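Glutathione transferase lambda1 (Populus trichocarpa, PDB 4PQH) binds glutathione as a monomeric plant Lambda-class thiol-transferase and probably catalyses transfer of glutathione to electrophilic substrates. Local coordinates at residues A[71-75]-A[88-92]; A[21-25]-A[83-88]. All blocks are in the same frame, centred on the assembly; numbering follows the deposited sequence.

Both interactions meet the hairpin formed by strands 81-84 and 87-90 at the edge of the four-stranded sheet of the thioredoxin-like glutathione-binding half. Their centres lie about 10 Å apart, and Val88 belongs to both. Along the chain the segments alternate: 21-25, then 71-75, then 83-88 and 88-92. In interaction 1, segment 71-75, on and after helix 67-73, lies against the edge strand 87-90; in interaction 2, the loop before strand 28-32 packs at the hairpin turn. The two join where Val23 CG2 touches Val73 CG2 at 3.9 Å. The two segments thus pack on the hairpin at its turn and along its outer strand, and at 91-92 the chain beyond it reaches glutathione.

Interaction 1 (A[71-75]-A[88-92]); sequences EKVYP and VKGES. With GSH (glutathione), chain C.
Tyr74, just after helix 67-73, packs with Val73 on Val88 of the edge strand 87-90 of the thioredoxin-like fold, just ahead of the Glu91-Ser92 pair that grips glutathione. No hydrogen bond joins the two segments, and their contact is one of packing. Both methyls of Val88 face the 71-75 segment, CG2 lying 3.4 Å from Val73 O and CG1 3.8 Å from Tyr74 CD1. With CG anti to the backbone N (chi1 -171°), the Tyr74 ring slants across the strand from Val88, past the Lys89 carbonyl carbon, to Gly90. Because Gly90 has no CB, the phenol OH can settle 3.3 Å from its CA. A serine in place of Tyr74 would probably leave Val88 CG1 and the Gly90 backbone without their aromatic cover, opening a gap beside the strand as it leads to the ligand.

Beyond Gly90 the chain turns to the ligand, with polar contacts. Glu91, the N-cap of helix 92-102, bends at chi2 (-59°), and its OE2 accepts a hydrogen bond from the glutathione amino nitrogen N1 at 2.8 Å. At the first turn of that helix, Ser92 N donates to glutathione O12 at 2.9 Å, where the helix N-terminus would probably favour the carboxylate's negative charge. The second carboxylate oxygen, O11, takes a 2.7 Å bond from Ser92 OG, a hydroxyl that also pairs with Arg41 NH1.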
loop_
_atom_site.group_PDB
_atom_site.type_symbol
_atom_site.label_atom_id
_atom_site.label_comp_id
_atom_site.label_asym_id
_atom_site.label_seq_id
_atom_site.Cartn_x
_atom_site.Cartn_y
_atom_site.Cartn_z
ATOM N N GLU A 71 22.554 2.064 -7.719
ATOM C CA GLU A 71 23.963 1.734 -7.537
ATOM C C GLU A 71 24.352 1.426 -6.090
ATOM O O GLU A 71 25.220 0.588 -5.847
ATOM C CB GLU A 71 24.847 2.849 -8.108
ATOM C CG GLU A 71 24.709 3.023 -9.620
ATOM C CD GLU A 71 25.469 4.226 -10.158
ATOM O OE1 GLU A 71 26.111 4.939 -9.357
ATOM O OE2 GLU A 71 25.418 4.460 -11.385
ATOM N N LYS A 72 23.714 2.088 -5.131
ATOM C CA LYS A 72 24.143 1.967 -3.738
ATOM C C LYS A 72 23.079 1.430 -2.791
ATOM O O LYS A 72 23.396 0.943 -1.706
ATOM C CB LYS A 72 24.636 3.316 -3.218
ATOM C CG LYS A 72 25.844 3.850 -3.957
ATOM C CD LYS A 72 26.121 5.287 -3.567
ATOM C CE LYS A 72 26.029 5.464 -2.065
ATOM N NZ LYS A 72 26.612 6.757 -1.624
ATOM N N VAL A 73 21.819 1.528 -3.193
ATOM C CA VAL A 73 20.724 1.175 -2.299
ATOM C C VAL A 73 19.978 -0.080 -2.737
ATOM O O VAL A 73 19.937 -1.071 -2.008
ATOM C CB VAL A 73 19.721 2.332 -2.164
ATOM C CG1 VAL A 73 18.586 1.932 -1.242
ATOM C CG2 VAL A 73 20.414 3.579 -1.641
ATOM N N TYR A 74 19.398 -0.038 -3.931
ATOM C CA TYR A 74 18.504 -1.102 -4.375
ATOM C C TYR A 74 18.645 -1.353 -5.882
ATOM O O TYR A 74 18.022 -0.674 -6.701
ATOM C CB TYR A 74 17.058 -0.752 -3.985
ATOM C CG TYR A 74 16.046 -1.854 -4.202
ATOM C CD1 TYR A 74 16.168 -3.078 -3.555
ATOM C CD2 TYR A 74 14.952 -1.659 -5.031
ATOM C CE1 TYR A 74 15.242 -4.084 -3.751
ATOM C CE2 TYR A 74 14.018 -2.659 -5.229
ATOM C CZ TYR A 74 14.169 -3.869 -4.588
ATOM O OH TYR A 74 13.246 -4.864 -4.795
ATOM N N PRO A 75 19.484 -2.335 -6.249
ATOM C CA PRO A 75 19.742 -2.678 -7.656
ATOM C C PRO A 75 18.511 -2.923 -8.554
ATOM O O PRO A 75 18.563 -2.511 -9.712
ATOM C CB PRO A 75 20.614 -3.933 -7.551
ATOM C CG PRO A 75 21.359 -3.738 -6.275
ATOM C CD PRO A 75 20.357 -3.098 -5.337
ATOM N N VAL A 88 18.801 -4.331 2.439
ATOM C CA VAL A 88 17.763 -3.611 1.727
ATOM C C VAL A 88 16.856 -4.650 1.091
ATOM O O VAL A 88 17.321 -5.553 0.390
ATOM C CB VAL A 88 18.318 -2.662 0.656
ATOM C CG1 VAL A 88 17.170 -1.972 -0.066
ATOM C CG2 VAL A 88 19.241 -1.629 1.280
ATOM N N LYS A 89 15.563 -4.528 1.359
ATOM C CA LYS A 89 14.588 -5.498 0.897
ATOM C C LYS A 89 13.525 -4.785 0.087
ATOM O O LYS A 89 13.168 -3.648 0.389
ATOM C CB LYS A 89 13.924 -6.175 2.093
ATOM C CG LYS A 89 14.888 -6.576 3.193
ATOM C CD LYS A 89 14.241 -6.408 4.550
ATOM C CE LYS A 89 12.875 -7.064 4.578
ATOM N NZ LYS A 89 12.959 -8.514 4.248
ATOM N N GLY A 90 13.005 -5.460 -0.930
ATOM C CA GLY A 90 11.931 -4.902 -1.730
ATOM C C GLY A 90 10.664 -5.729 -1.651
ATOM O O GLY A 90 10.547 -6.613 -0.799
ATOM N N GLU A 91 9.737 -5.432 -2.561
ATOM C CA GLU A 91 8.426 -6.078 -2.690
ATOM C C GLU A 91 7.436 -5.618 -1.624
ATOM O O GLU A 91 7.503 -6.032 -0.465
ATOM C CB GLU A 91 8.515 -7.608 -2.753
ATOM C CG GLU A 91 9.144 -8.141 -4.038
ATOM C CD GLU A 91 8.391 -7.719 -5.295
ATOM O OE1 GLU A 91 8.986 -7.802 -6.385
ATOM O OE2 GLU A 91 7.210 -7.313 -5.203
ATOM N N SER A 92 6.515 -4.753 -2.029
ATOM C CA SER A 92 5.571 -4.123 -1.099
ATOM C C SER A 92 4.838 -5.087 -0.163
ATOM O O SER A 92 4.721 -4.817 1.036
ATOM C CB SER A 92 4.575 -3.257 -1.873
ATOM O OG SER A 92 3.773 -4.034 -2.752
HETATM N N1 GSH C . 6.120 -5.685 -7.248
HETATM C CA1 GSH C . 6.651 -4.421 -6.773
HETATM C C1 GSH C . 6.103 -4.207 -5.393
HETATM O O11 GSH C . 5.047 -4.790 -5.065
HETATM O O12 GSH C . 6.704 -3.477 -4.583
HETATM C CB1 GSH C . 6.237 -3.281 -7.707
HETATM C CG1 GSH C . 6.975 -1.974 -7.425
HETATM C CD1 GSH C . 6.741 -0.998 -8.558
HETATM O OE1 GSH C . 6.179 -1.468 -9.761
HETATM N N2 GSH C . 7.081 0.281 -8.385
HETATM C CA2 GSH C . 7.093 1.160 -9.549
HETATM C C2 GSH C . 8.481 1.607 -9.884
HETATM O O2 GSH C . 9.447 1.726 -8.875
HETATM C CB2 GSH C . 6.255 2.409 -9.326
HETATM S SG2 GSH C . 4.465 2.130 -9.377
HETATM N N3 GSH C . 8.755 1.894 -11.155
HETATM C CA3 GSH C . 10.067 2.406 -11.500
HETATM C C3 GSH C . 10.737 1.562 -12.554
HETATM O O31 GSH C . 11.822 1.926 -13.056
HETATM O O32 GSH C . 10.225 0.484 -12.930
#

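Interaction 2 (A[21-25]-A[83-88]); sequences PPVFD and EHNNEV
Phe24 and Asn86 make the nearest backbone approach, their CA atoms 5.4 Å apart, where the irregular 21-25 loop passes the turn of a hairpin. Both have left-handed backbone conformations, as does Asn85, and His84 and Glu87 close the turn with paired N-H to O bonds. The one hydrogen bond between the segments runs from Phe24 N to Glu83 OE2, short at 2.6 Å and nearly straight (165°), though the N-H arrives from above the carboxylate plane. Glu83 reaches it with CG anti to its own N (chi1 175°) and the chain extended beyond CG, which brushes the ring of Phe24 at CE1, 3.8 Å away. That ring stands steeply against the carboxylate, at 74°, and is sandwiched: Val23 CG1 lies over one face, while Asn86 CA makes a CH-pi contact with the other, 3.8 Å from the centroid. Its CE1 also reaches Val88 CG2 at 3.8 Å. Asp25 OD1 comes within 4.5 Å of Glu83 OE2, but Arg29 forms salt bridges with both acids and would probably offset their repulsion; Glu83 OE1 bonds to Tyr31 OH. The hairpin, with its two-residue Asn85-Asn86 turn of type I' character, joins the last two strands of the glutathione transferase N-terminal domain, a thioredoxin-like fold.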
loop_
_atom_site.group_PDB
_atom_site.type_symbol
_atom_site.label_atom_id
_atom_site.label_comp_id
_atom_site.label_asym_id
_atom_site.label_seq_id
_atom_site.Cartn_x
_atom_site.Cartn_y
_atom_site.Cartn_z
ATOM N N PRO A 21 22.207 9.547 0.516
ATOM C CA PRO A 21 22.078 9.453 1.970
ATOM C C PRO A 21 23.121 8.469 2.493
ATOM O O PRO A 21 23.758 7.778 1.693
ATOM C CB PRO A 21 20.660 8.877 2.159
ATOM C CG PRO A 21 19.995 8.977 0.818
ATOM C CD PRO A 21 21.104 8.862 -0.170
ATOM N N PRO A 22 23.337 8.465 3.811
ATOM C CA PRO A 22 24.141 7.385 4.365
ATOM C C PRO A 22 23.414 6.092 4.059
ATOM O O PRO A 22 22.189 6.046 4.129
ATOM C CB PRO A 22 24.108 7.661 5.868
ATOM C CG PRO A 22 23.812 9.116 5.987
ATOM C CD PRO A 22 22.911 9.433 4.837
ATOM N N VAL A 23 24.151 5.068 3.665
ATOM C CA VAL A 23 23.576 3.734 3.567
ATOM C C VAL A 23 24.191 2.801 4.603
ATOM O O VAL A 23 25.412 2.744 4.754
ATOM C CB VAL A 23 23.732 3.147 2.153
ATOM C CG1 VAL A 23 23.163 1.735 2.096
ATOM C CG2 VAL A 23 23.039 4.040 1.139
ATOM N N PHE A 24 23.328 2.090 5.323
ATOM C CA PHE A 24 23.739 1.159 6.372
ATOM C C PHE A 24 24.456 1.837 7.540
ATOM O O PHE A 24 25.412 1.292 8.085
ATOM C CB PHE A 24 24.592 0.017 5.806
ATOM C CG PHE A 24 23.832 -0.924 4.909
ATOM C CD1 PHE A 24 22.448 -0.935 4.902
ATOM C CD2 PHE A 24 24.508 -1.805 4.079
ATOM C CE1 PHE A 24 21.751 -1.803 4.080
ATOM C CE2 PHE A 24 23.817 -2.676 3.256
ATOM C CZ PHE A 24 22.436 -2.673 3.257
ATOM N N ASP A 25 23.984 3.017 7.928
ATOM C CA ASP A 25 24.540 3.714 9.086
ATOM C C ASP A 25 23.778 3.371 10.363
ATOM O O ASP A 25 24.080 3.888 11.436
ATOM C CB ASP A 25 24.538 5.228 8.860
ATOM C CG ASP A 25 23.136 5.813 8.817
ATOM O OD1 ASP A 25 22.170 5.051 8.619
ATOM O OD2 ASP A 25 23.002 7.044 8.972
ATOM N N GLU A 83 15.510 -0.233 3.928
ATOM C CA GLU A 83 16.848 -0.409 4.462
ATOM C C GLU A 83 16.714 -0.561 5.967
ATOM O O GLU A 83 16.279 0.364 6.660
ATOM C CB GLU A 83 17.687 0.822 4.131
ATOM C CG GLU A 83 19.077 0.835 4.718
ATOM C CD GLU A 83 19.739 2.192 4.571
ATOM O OE1 GLU A 83 19.242 3.005 3.765
ATOM O OE2 GLU A 83 20.745 2.452 5.264
ATOM N N HIS A 84 17.077 -1.736 6.471
ATOM C CA HIS A 84 16.921 -2.038 7.886
ATOM C C HIS A 84 17.901 -3.140 8.255
ATOM O O HIS A 84 17.987 -4.152 7.563
ATOM C CB HIS A 84 15.482 -2.486 8.176
ATOM C CG HIS A 84 15.220 -2.789 9.619
ATOM N ND1 HIS A 84 15.350 -1.842 10.613
ATOM C CD2 HIS A 84 14.834 -3.930 10.234
ATOM C CE1 HIS A 84 15.058 -2.389 11.779
ATOM N NE2 HIS A 84 14.743 -3.656 11.580
ATOM N N ASN A 85 18.648 -2.930 9.336
ATOM C CA ASN A 85 19.599 -3.923 9.835
ATOM C C ASN A 85 20.529 -4.490 8.764
ATOM O O ASN A 85 20.645 -5.709 8.619
ATOM C CB ASN A 85 18.868 -5.071 10.539
ATOM C CG ASN A 85 18.224 -4.645 11.841
ATOM O OD1 ASN A 85 18.593 -3.628 12.428
ATOM N ND2 ASN A 85 17.259 -5.429 12.304
ATOM N N ASN A 86 21.169 -3.599 8.012
ATOM C CA ASN A 86 22.168 -3.984 7.015
ATOM C C ASN A 86 21.634 -4.867 5.888
ATOM O O ASN A 86 22.352 -5.702 5.338
ATOM C CB ASN A 86 23.371 -4.652 7.689
ATOM C CG ASN A 86 23.963 -3.800 8.792
ATOM O OD1 ASN A 86 24.184 -2.602 8.616
ATOM N ND2 ASN A 86 24.210 -4.414 9.945
ATOM N N GLU A 87 20.365 -4.679 5.552
ATOM C CA GLU A 87 19.784 -5.351 4.405
ATOM C C GLU A 87 18.809 -4.381 3.767
ATOM O O GLU A 87 18.103 -3.662 4.467
ATOM C CB GLU A 87 19.066 -6.639 4.830
ATOM C CG GLU A 87 18.500 -7.459 3.668
ATOM C CD GLU A 87 17.775 -8.719 4.126
ATOM O OE1 GLU A 87 17.968 -9.136 5.289
ATOM O OE2 GLU A 87 17.009 -9.293 3.318
ATOM N N VAL A 88 18.801 -4.331 2.439
ATOM C CA VAL A 88 17.763 -3.611 1.727
ATOM C C VAL A 88 16.856 -4.650 1.091
ATOM O O VAL A 88 17.321 -5.553 0.390
ATOM C CB VAL A 88 18.318 -2.662 0.656
ATOM C CG1 VAL A 88 17.170 -1.972 -0.066
ATOM C CG2 VAL A 88 19.241 -1.629 1.280
#